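Local coordinates for protein (S)-ureidoglycine aminohydrolase (Escherichia coli, PDB 1RC6) that hydrolyses (S)-ureidoglycine to (S)-ureidoglycolate and ammonia in allantoin degradation, using manganese as its cofactor, at residues A[107-112]-A[146-151]; A[44-49]-A[65-70]. All coordinates share one frame; numbering follows the deposited sequence.

Contact 1. Residues A[107-112]-A[146-151]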
ATOM      1  N   GLY A 107       1.405 -12.300   1.392  1.00 34.18           N
ATOM      2  CA  GLY A 107       1.715 -12.300   2.808  1.00 34.28           C
ATOM      3  C   GLY A 107       1.793 -10.873   3.312  1.00 35.37           C
ATOM      4  O   GLY A 107       2.291 -10.000   2.606  1.00 36.51           O
ATOM      5  N   TYR A 108       1.298 -10.623   4.522  1.00 33.78           N
ATOM      6  CA  TYR A 108       1.336  -9.284   5.071  1.00 32.22           C
ATOM      7  C   TYR A 108       1.721  -9.282   6.537  1.00 33.29           C
ATOM      8  O   TYR A 108       1.592 -10.300   7.234  1.00 34.87           O
ATOM      9  CB  TYR A 108      -0.017  -8.600   4.908  1.00 30.40           C
ATOM     10  CG  TYR A 108      -1.136  -9.157   5.773  1.00 34.03           C
ATOM     11  CD1 TYR A 108      -1.856 -10.288   5.386  1.00 35.86           C
ATOM     12  CD2 TYR A 108      -1.504  -8.521   6.958  1.00 35.19           C
ATOM     13  CE1 TYR A 108      -2.922 -10.765   6.157  1.00 35.20           C
ATOM     14  CE2 TYR A 108      -2.559  -8.984   7.730  1.00 36.66           C
ATOM     15  CZ  TYR A 108      -3.269 -10.106   7.325  1.00 37.69           C
ATOM     16  OH  TYR A 108      -4.337 -10.538   8.089  1.00 39.88           O
ATOM     17  N   LEU A 109       2.191  -8.127   7.003  1.00 30.24           N
ATOM     18  CA  LEU A 109       2.582  -7.957   8.389  1.00 29.30           C
ATOM     19  C   LEU A 109       2.349  -6.534   8.892  1.00 29.89           C
ATOM     20  O   LEU A 109       2.893  -5.573   8.345  1.00 30.12           O
ATOM     21  CB  LEU A 109       4.060  -8.301   8.585  1.00 27.81           C
ATOM     22  CG  LEU A 109       4.586  -7.913   9.973  1.00 28.99           C
ATOM     23  CD1 LEU A 109       3.857  -8.702  11.043  1.00 31.02           C
ATOM     24  CD2 LEU A 109       6.073  -8.173  10.051  1.00 30.19           C
ATOM     25  N   TYR A 110       1.542  -6.414   9.944  1.00 23.90           N
ATOM     26  CA  TYR A 110       1.269  -5.127  10.569  1.00 24.28           C
ATOM     27  C   TYR A 110       1.984  -5.075  11.916  1.00 24.20           C
ATOM     28  O   TYR A 110       2.006  -6.054  12.654  1.00 24.37           O
ATOM     29  CB  TYR A 110      -0.237  -4.918  10.792  1.00 30.36           C
ATOM     30  CG  TYR A 110      -0.524  -3.751  11.719  1.00 31.45           C
ATOM     31  CD1 TYR A 110      -0.454  -3.901  13.097  1.00 32.67           C
ATOM     32  CD2 TYR A 110      -0.744  -2.464  11.215  1.00 32.48           C
ATOM     33  CE1 TYR A 110      -0.576  -2.807  13.956  1.00 32.78           C
ATOM     34  CE2 TYR A 110      -0.871  -1.367  12.062  1.00 31.05           C
ATOM     35  CZ  TYR A 110      -0.779  -1.546  13.433  1.00 30.80           C
ATOM     36  OH  TYR A 110      -0.857  -0.467  14.280  1.00 27.75           O
ATOM     37  N   CYS A 111       2.565  -3.931  12.235  1.00 24.97           N
ATOM     38  CA  CYS A 111       3.247  -3.758  13.510  1.00 27.25           C
ATOM     39  C   CYS A 111       2.722  -2.538  14.256  1.00 26.94           C
ATOM     40  O   CYS A 111       2.701  -1.430  13.715  1.00 29.71           O
ATOM     41  CB  CYS A 111       4.754  -3.581  13.316  1.00 34.41           C
ATOM     42  SG  CYS A 111       5.644  -5.063  12.798  1.00 39.18           S
ATOM     43  N   PRO A 112       2.287  -2.727  15.514  1.00 22.91           N
ATOM     44  CA  PRO A 112       1.782  -1.591  16.286  1.00 26.15           C
ATOM     45  C   PRO A 112       2.952  -0.660  16.528  1.00 27.59           C
ATOM     46  O   PRO A 112       4.091  -1.006  16.250  1.00 23.45           O
ATOM     47  CB  PRO A 112       1.286  -2.241  17.573  1.00 39.38           C
ATOM     48  CG  PRO A 112       2.233  -3.402  17.734  1.00 38.49           C
ATOM     49  CD  PRO A 112       2.264  -3.958  16.325  1.00 40.36           C
ATOM     50  N   LEU A 146       0.225  -6.634  16.779  1.00 29.52           N
ATOM     51  CA  LEU A 146       0.832  -7.282  15.631  1.00 27.56           C
ATOM     52  C   LEU A 146      -0.175  -8.183  14.942  1.00 27.29           C
ATOM     53  O   LEU A 146      -0.885  -8.941  15.590  1.00 28.33           O
ATOM     54  CB  LEU A 146       2.046  -8.094  16.105  1.00 26.29           C
ATOM     55  CG  LEU A 146       2.858  -9.139  15.312  1.00 24.66           C
ATOM     56  CD1 LEU A 146       2.178  -9.574  14.036  1.00 25.13           C
ATOM     57  CD2 LEU A 146       4.215  -8.569  15.026  1.00 22.71           C
ATOM     58  N   VAL A 147      -0.250  -8.077  13.625  1.00 28.92           N
ATOM     59  CA  VAL A 147      -1.136  -8.924  12.842  1.00 28.32           C
ATOM     60  C   VAL A 147      -0.344  -9.374  11.624  1.00 29.26           C
ATOM     61  O   VAL A 147       0.386  -8.587  11.032  1.00 29.96           O
ATOM     62  CB  VAL A 147      -2.388  -8.173  12.373  1.00 20.50           C
ATOM     63  CG1 VAL A 147      -3.268  -9.099  11.551  1.00 20.54           C
ATOM     64  CG2 VAL A 147      -3.142  -7.646  13.563  1.00 19.21           C
ATOM     65  N   SER A 148      -0.477 -10.643  11.260  1.00 27.12           N
ATOM     66  CA  SER A 148       0.236 -11.171  10.112  1.00 28.83           C
ATOM     67  C   SER A 148      -0.534 -12.331   9.481  1.00 27.60           C
ATOM     68  O   SER A 148      -1.277 -13.029  10.157  1.00 32.72           O
ATOM     69  CB  SER A 148       1.629 -11.623  10.544  1.00 38.52           C
ATOM     70  OG  SER A 148       2.382 -12.062   9.425  1.00 45.82           O
ATOM     71  N   GLY A 149      -0.368 -12.526   8.182  1.00 23.92           N
ATOM     72  CA  GLY A 149      -1.067 -13.603   7.506  1.00 22.13           C
ATOM     73  C   GLY A 149      -0.905 -13.494   6.002  1.00 23.76           C
ATOM     74  O   GLY A 149       0.038 -12.855   5.512  1.00 23.50           O
ATOM     75  N   ASN A 150      -1.807 -14.117   5.257  1.00 21.17           N
ATOM     76  CA  ASN A 150      -1.740 -14.040   3.813  1.00 25.82           C
ATOM     77  C   ASN A 150      -3.107 -13.634   3.323  1.00 30.69           C
ATOM     78  O   ASN A 150      -4.112 -13.957   3.948  1.00 31.40           O
ATOM     79  CB  ASN A 150      -1.343 -15.386   3.203  1.00 30.51           C
ATOM     80  CG  ASN A 150      -0.861 -15.250   1.759  1.00 31.17           C
ATOM     81  OD1 ASN A 150      -1.649 -14.952   0.850  1.00 27.04           O
ATOM     82  ND2 ASN A 150       0.448 -15.453   1.546  1.00 30.99           N
ATOM     83  N   ALA A 151      -3.153 -12.908   2.213  1.00 42.13           N
ATOM     84  CA  ALA A 151      -4.425 -12.463   1.672  1.00 46.99           C
ATOM     85  C   ALA A 151      -5.295 -13.684   1.419  1.00 50.88           C
ATOM     86  O   ALA A 151      -6.493 -13.690   1.714  1.00 52.44           O
ATOM     87  CB  ALA A 151      -4.205 -11.695   0.379  1.00 44.82           C
TER

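Contact 2. Residues A[44-49]-A[65-70]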
ATOM      1  N   ASN A  44      20.831  -3.646  -0.629  1.00 34.00           N
ATOM      2  CA  ASN A  44      20.594  -4.480  -1.800  1.00 33.13           C
ATOM      3  C   ASN A  44      19.147  -4.531  -2.295  1.00 32.80           C
ATOM      4  O   ASN A  44      18.581  -5.619  -2.474  1.00 31.82           O
ATOM      5  CB  ASN A  44      21.080  -5.891  -1.499  1.00 38.61           C
ATOM      6  CG  ASN A  44      22.468  -5.900  -0.919  1.00 36.99           C
ATOM      7  OD1 ASN A  44      23.378  -5.289  -1.470  1.00 36.32           O
ATOM      8  ND2 ASN A  44      22.644  -6.593   0.200  1.00 38.42           N
ATOM      9  N   CYS A  45      18.566  -3.360  -2.540  1.00 35.03           N
ATOM     10  CA  CYS A  45      17.185  -3.271  -3.008  1.00 37.66           C
ATOM     11  C   CYS A  45      16.912  -1.858  -3.495  1.00 38.45           C
ATOM     12  O   CYS A  45      17.552  -0.912  -3.039  1.00 38.92           O
ATOM     13  CB  CYS A  45      16.222  -3.563  -1.860  1.00 38.21           C
ATOM     14  SG  CYS A  45      16.274  -2.258  -0.595  1.00 38.08           S
ATOM     15  N   ASP A  46      15.951  -1.719  -4.402  1.00 35.28           N
ATOM     16  CA  ASP A  46      15.582  -0.411  -4.925  1.00 35.17           C
ATOM     17  C   ASP A  46      14.348   0.086  -4.180  1.00 33.68           C
ATOM     18  O   ASP A  46      13.281  -0.520  -4.264  1.00 32.85           O
ATOM     19  CB  ASP A  46      15.265  -0.490  -6.420  1.00 42.03           C
ATOM     20  CG  ASP A  46      16.434  -0.990  -7.237  1.00 42.29           C
ATOM     21  OD1 ASP A  46      17.568  -0.585  -6.915  1.00 41.57           O
ATOM     22  OD2 ASP A  46      16.212  -1.773  -8.195  1.00 42.62           O
ATOM     23  N   ALA A  47      14.493   1.175  -3.436  1.00 34.20           N
ATOM     24  CA  ALA A  47      13.349   1.713  -2.707  1.00 34.46           C
ATOM     25  C   ALA A  47      12.854   2.978  -3.374  1.00 33.68           C
ATOM     26  O   ALA A  47      13.625   3.862  -3.744  1.00 34.56           O
ATOM     27  CB  ALA A  47      13.709   2.002  -1.255  1.00 38.90           C
ATOM     28  N   THR A  48      11.549   3.058  -3.546  1.00 31.13           N
ATOM     29  CA  THR A  48      10.980   4.229  -4.153  1.00 31.84           C
ATOM     30  C   THR A  48       9.814   4.741  -3.322  1.00 27.83           C
ATOM     31  O   THR A  48       8.772   4.105  -3.212  1.00 28.74           O
ATOM     32  CB  THR A  48      10.568   3.923  -5.609  1.00 43.80           C
ATOM     33  OG1 THR A  48       9.524   4.815  -6.005  1.00 47.21           O
ATOM     34  CG2 THR A  48      10.118   2.485  -5.754  1.00 44.94           C
ATOM     35  N   ILE A  49      10.036   5.886  -2.695  1.00 27.59           N
ATOM     36  CA  ILE A  49       9.033   6.545  -1.866  1.00 27.68           C
ATOM     37  C   ILE A  49       7.851   7.024  -2.725  1.00 27.59           C
ATOM     38  O   ILE A  49       8.050   7.547  -3.824  1.00 25.14           O
ATOM     39  CB  ILE A  49       9.658   7.742  -1.158  1.00 23.76           C
ATOM     40  CG1 ILE A  49      10.772   7.262  -0.238  1.00 24.60           C
ATOM     41  CG2 ILE A  49       8.615   8.501  -0.396  1.00 21.58           C
ATOM     42  CD1 ILE A  49      11.672   8.374   0.248  1.00 21.44           C
ATOM     43  N   THR A  65      11.691  -3.176  -4.274  1.00 34.51           N
ATOM     44  CA  THR A  65      12.002  -4.464  -4.869  1.00 39.27           C
ATOM     45  C   THR A  65      13.303  -4.931  -4.200  1.00 38.04           C
ATOM     46  O   THR A  65      14.337  -4.240  -4.221  1.00 37.96           O
ATOM     47  CB  THR A  65      12.185  -4.388  -6.404  1.00 36.47           C
ATOM     48  OG1 THR A  65      13.496  -3.910  -6.700  1.00 45.62           O
ATOM     49  CG2 THR A  65      11.149  -3.459  -7.021  1.00 41.06           C
ATOM     50  N   LEU A  66      13.224  -6.106  -3.586  1.00 28.79           N
ATOM     51  CA  LEU A  66      14.353  -6.688  -2.885  1.00 27.64           C
ATOM     52  C   LEU A  66      15.195  -7.576  -3.764  1.00 27.27           C
ATOM     53  O   LEU A  66      14.692  -8.510  -4.386  1.00 24.86           O
ATOM     54  CB  LEU A  66      13.844  -7.498  -1.703  1.00 26.18           C
ATOM     55  CG  LEU A  66      12.845  -6.715  -0.845  1.00 25.33           C
ATOM     56  CD1 LEU A  66      12.073  -7.684   0.030  1.00 21.99           C
ATOM     57  CD2 LEU A  66      13.583  -5.645  -0.017  1.00 20.58           C
ATOM     58  N   HIS A  67      16.480  -7.276  -3.827  1.00 31.44           N
ATOM     59  CA  HIS A  67      17.391  -8.108  -4.592  1.00 32.88           C
ATOM     60  C   HIS A  67      17.907  -9.172  -3.615  1.00 33.93           C
ATOM     61  O   HIS A  67      17.371  -9.304  -2.506  1.00 33.52           O
ATOM     62  CB  HIS A  67      18.516  -7.245  -5.161  1.00 32.24           C
ATOM     63  CG  HIS A  67      18.042  -6.278  -6.198  1.00 36.38           C
ATOM     64  ND1 HIS A  67      18.195  -4.911  -6.076  1.00 37.64           N
ATOM     65  CD2 HIS A  67      17.335  -6.474  -7.337  1.00 35.97           C
ATOM     66  CE1 HIS A  67      17.595  -4.310  -7.089  1.00 35.76           C
ATOM     67  NE2 HIS A  67      17.065  -5.237  -7.867  1.00 36.48           N
ATOM     68  N   GLN A  68      18.918  -9.938  -4.009  1.00 28.25           N
ATOM     69  CA  GLN A  68      19.445 -10.954  -3.114  1.00 30.40           C
ATOM     70  C   GLN A  68      19.939 -10.307  -1.825  1.00 31.51           C
ATOM     71  O   GLN A  68      20.807  -9.436  -1.851  1.00 32.52           O
ATOM     72  CB  GLN A  68      20.577 -11.708  -3.788  1.00 19.61           C
ATOM     73  CG  GLN A  68      20.179 -12.241  -5.132  1.00 24.17           C
ATOM     74  CD  GLN A  68      21.259 -13.056  -5.782  1.00 23.32           C
ATOM     75  OE1 GLN A  68      22.456 -12.807  -5.582  1.00 26.77           O
ATOM     76  NE2 GLN A  68      20.851 -14.024  -6.585  1.00 24.59           N
ATOM     77  N   ASN A  69      19.369 -10.738  -0.705  1.00 36.62           N
ATOM     78  CA  ASN A  69      19.719 -10.205   0.605  1.00 37.24           C
ATOM     79  C   ASN A  69      19.235  -8.784   0.787  1.00 35.09           C
ATOM     80  O   ASN A  69      19.691  -8.069   1.679  1.00 36.73           O
ATOM     81  CB  ASN A  69      21.224 -10.254   0.827  1.00 42.95           C
ATOM     82  CG  ASN A  69      21.736 -11.664   0.956  1.00 46.70           C
ATOM     83  OD1 ASN A  69      22.067 -12.307  -0.042  1.00 48.77           O
ATOM     84  ND2 ASN A  69      21.785 -12.168   2.192  1.00 48.41           N
ATOM     85  N   GLY A  70      18.308  -8.378  -0.069  1.00 38.76           N
ATOM     86  CA  GLY A  70      17.775  -7.039   0.020  1.00 36.53           C
ATOM     87  C   GLY A  70      16.712  -6.993   1.095  1.00 36.42           C
ATOM     88  O   GLY A  70      15.946  -7.945   1.266  1.00 35.87           O
TER

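Contact 1. Residues A[107-112]-A[146-151]
The ring of Tyr108 lies against the backbone of the partner strand: over one face, offset toward the rim, sits the Ser148-Gly149 peptide, with Gly149 N 3.7 Å above the ring plane. Ala151 N is at the ring's edge, and Val147 CG1 comes in obliquely, 3.9 Å from Tyr108 CE2. Phe170, outside the two strands, meets this ring edge-to-face. The ring of Tyr110 offers only an edge here, to Leu146 CA and Val147 N; Phe177 meets the Tyr110 ring with the planes at about 55°, and Tyr110 OH is hydrogen-bonded to Glu82 OE1. Tyr108 CG occupies the crowded position between backbone N and carbonyl carbon (chi1 70°), which swings the ring across Gly149 and brings CE1 to 3.4 Å from Gly149 C. An alanine here would remove the ring and would probably leave the Gly149 peptide and Val147 CG1 without the ring they pack against.

Strands 107-111 and 147-150 run antiparallel at one margin of the six-stranded sheet in the N-terminal cupin half. Tyr108 with Gly149 and Tyr110 with Val147 are the hydrogen-bonded pairs. Tyr110 N gives a nearly straight bond of 2.7 Å to Val147 O (177° at the hydrogen). Tyr108 O is gripped twice: by Ser148 OG at 2.9 Å, in the carbonyl plane, and by Gly149 N at 3.1 Å, from above that plane. Ser148 OG stands anti to its backbone N, which sets it beside that carbonyl.

On the face that carries Leu109 and Ser148, Leu109 CD1 meets Leu146 CD1 at 3.5 Å, Leu146 coming from just before strand 147-150. Strands 91-96 and 99-104 touch this face through Ala94, Phe101 and Leu103. Where strand 107-111 ends and 147-150 begins, Pro112 CD lies 3.4 Å from Leu146 N.

Contact 2. Residues A[44-49]-A[65-70]
Strands 46-49 and 60-67 form a beta hairpin, and this contact lies at the end away from its connecting loop, where the chain turns a corner on both sides in the N-terminal cupin half. The side chain of His67 reaches along Asn44, Cys45 and Asp46. Its CB lies 3.1 Å from Asn44 O. CG, anti to the carbonyl carbon (chi1 -67°), still faces that same oxygen, and carries the ring forward along segment 44-49. ND1 then comes 3.6 Å from Cys45 CA, approaching obliquely. At the tip, CE1 reaches Asp46 OD2 at 3.1 Å, with the carboxylate at the ring's edge and its plane turned 78° from the ring. As modelled, CE1 rather than NE2 is the nearer atom and no hydrogen bond is assigned; the negative charge close by would be expected to stabilise a protonated imidazole.

Asp46 and Thr65 are a hydrogen-bonded antiparallel pair, with Asp46 N 3.0 Å from Thr65 O and Thr65 N 3.1 Å from Asp46 O. At the corner itself, His67 N donates to Asn44 O at 3.0 Å, in the carbonyl plane. His67 also opens a type II turn closed by a bond of 2.8 Å from Gly70 N to His67 O, with Asn69 in the left-handed region (phi 70°). The same His67 O takes a bond from Asn121 ND2, tying the turn to strand 118-121. On the face turned from Asp46 and Thr65, Cys45 CB packs against Leu66 CD2 at 3.8 Å.

In the fold
Along the chain both segments of contact 2 come before those of contact 1. Both contacts belong to the same six-stranded antiparallel sheet, ordered 46-49, 60-67, 127-135, 81-89, 107-111, 147-150, and they join its first and last strand pairs. Their centres are 20 Å apart and their nearest atoms about 10 Å, without touching; strands 127-135 and 81-89 lie between them. Contact 1, the more buried, is touched by Phe170, Leu171 and Phe177, from the connection between strands 166-169 and 179-186 of the other cupin sheet, and its Tyr110 side chain is about 12 Å from that of Lys253, probably substrate-binding. Contact 2 lies at the far margin, away from such sites.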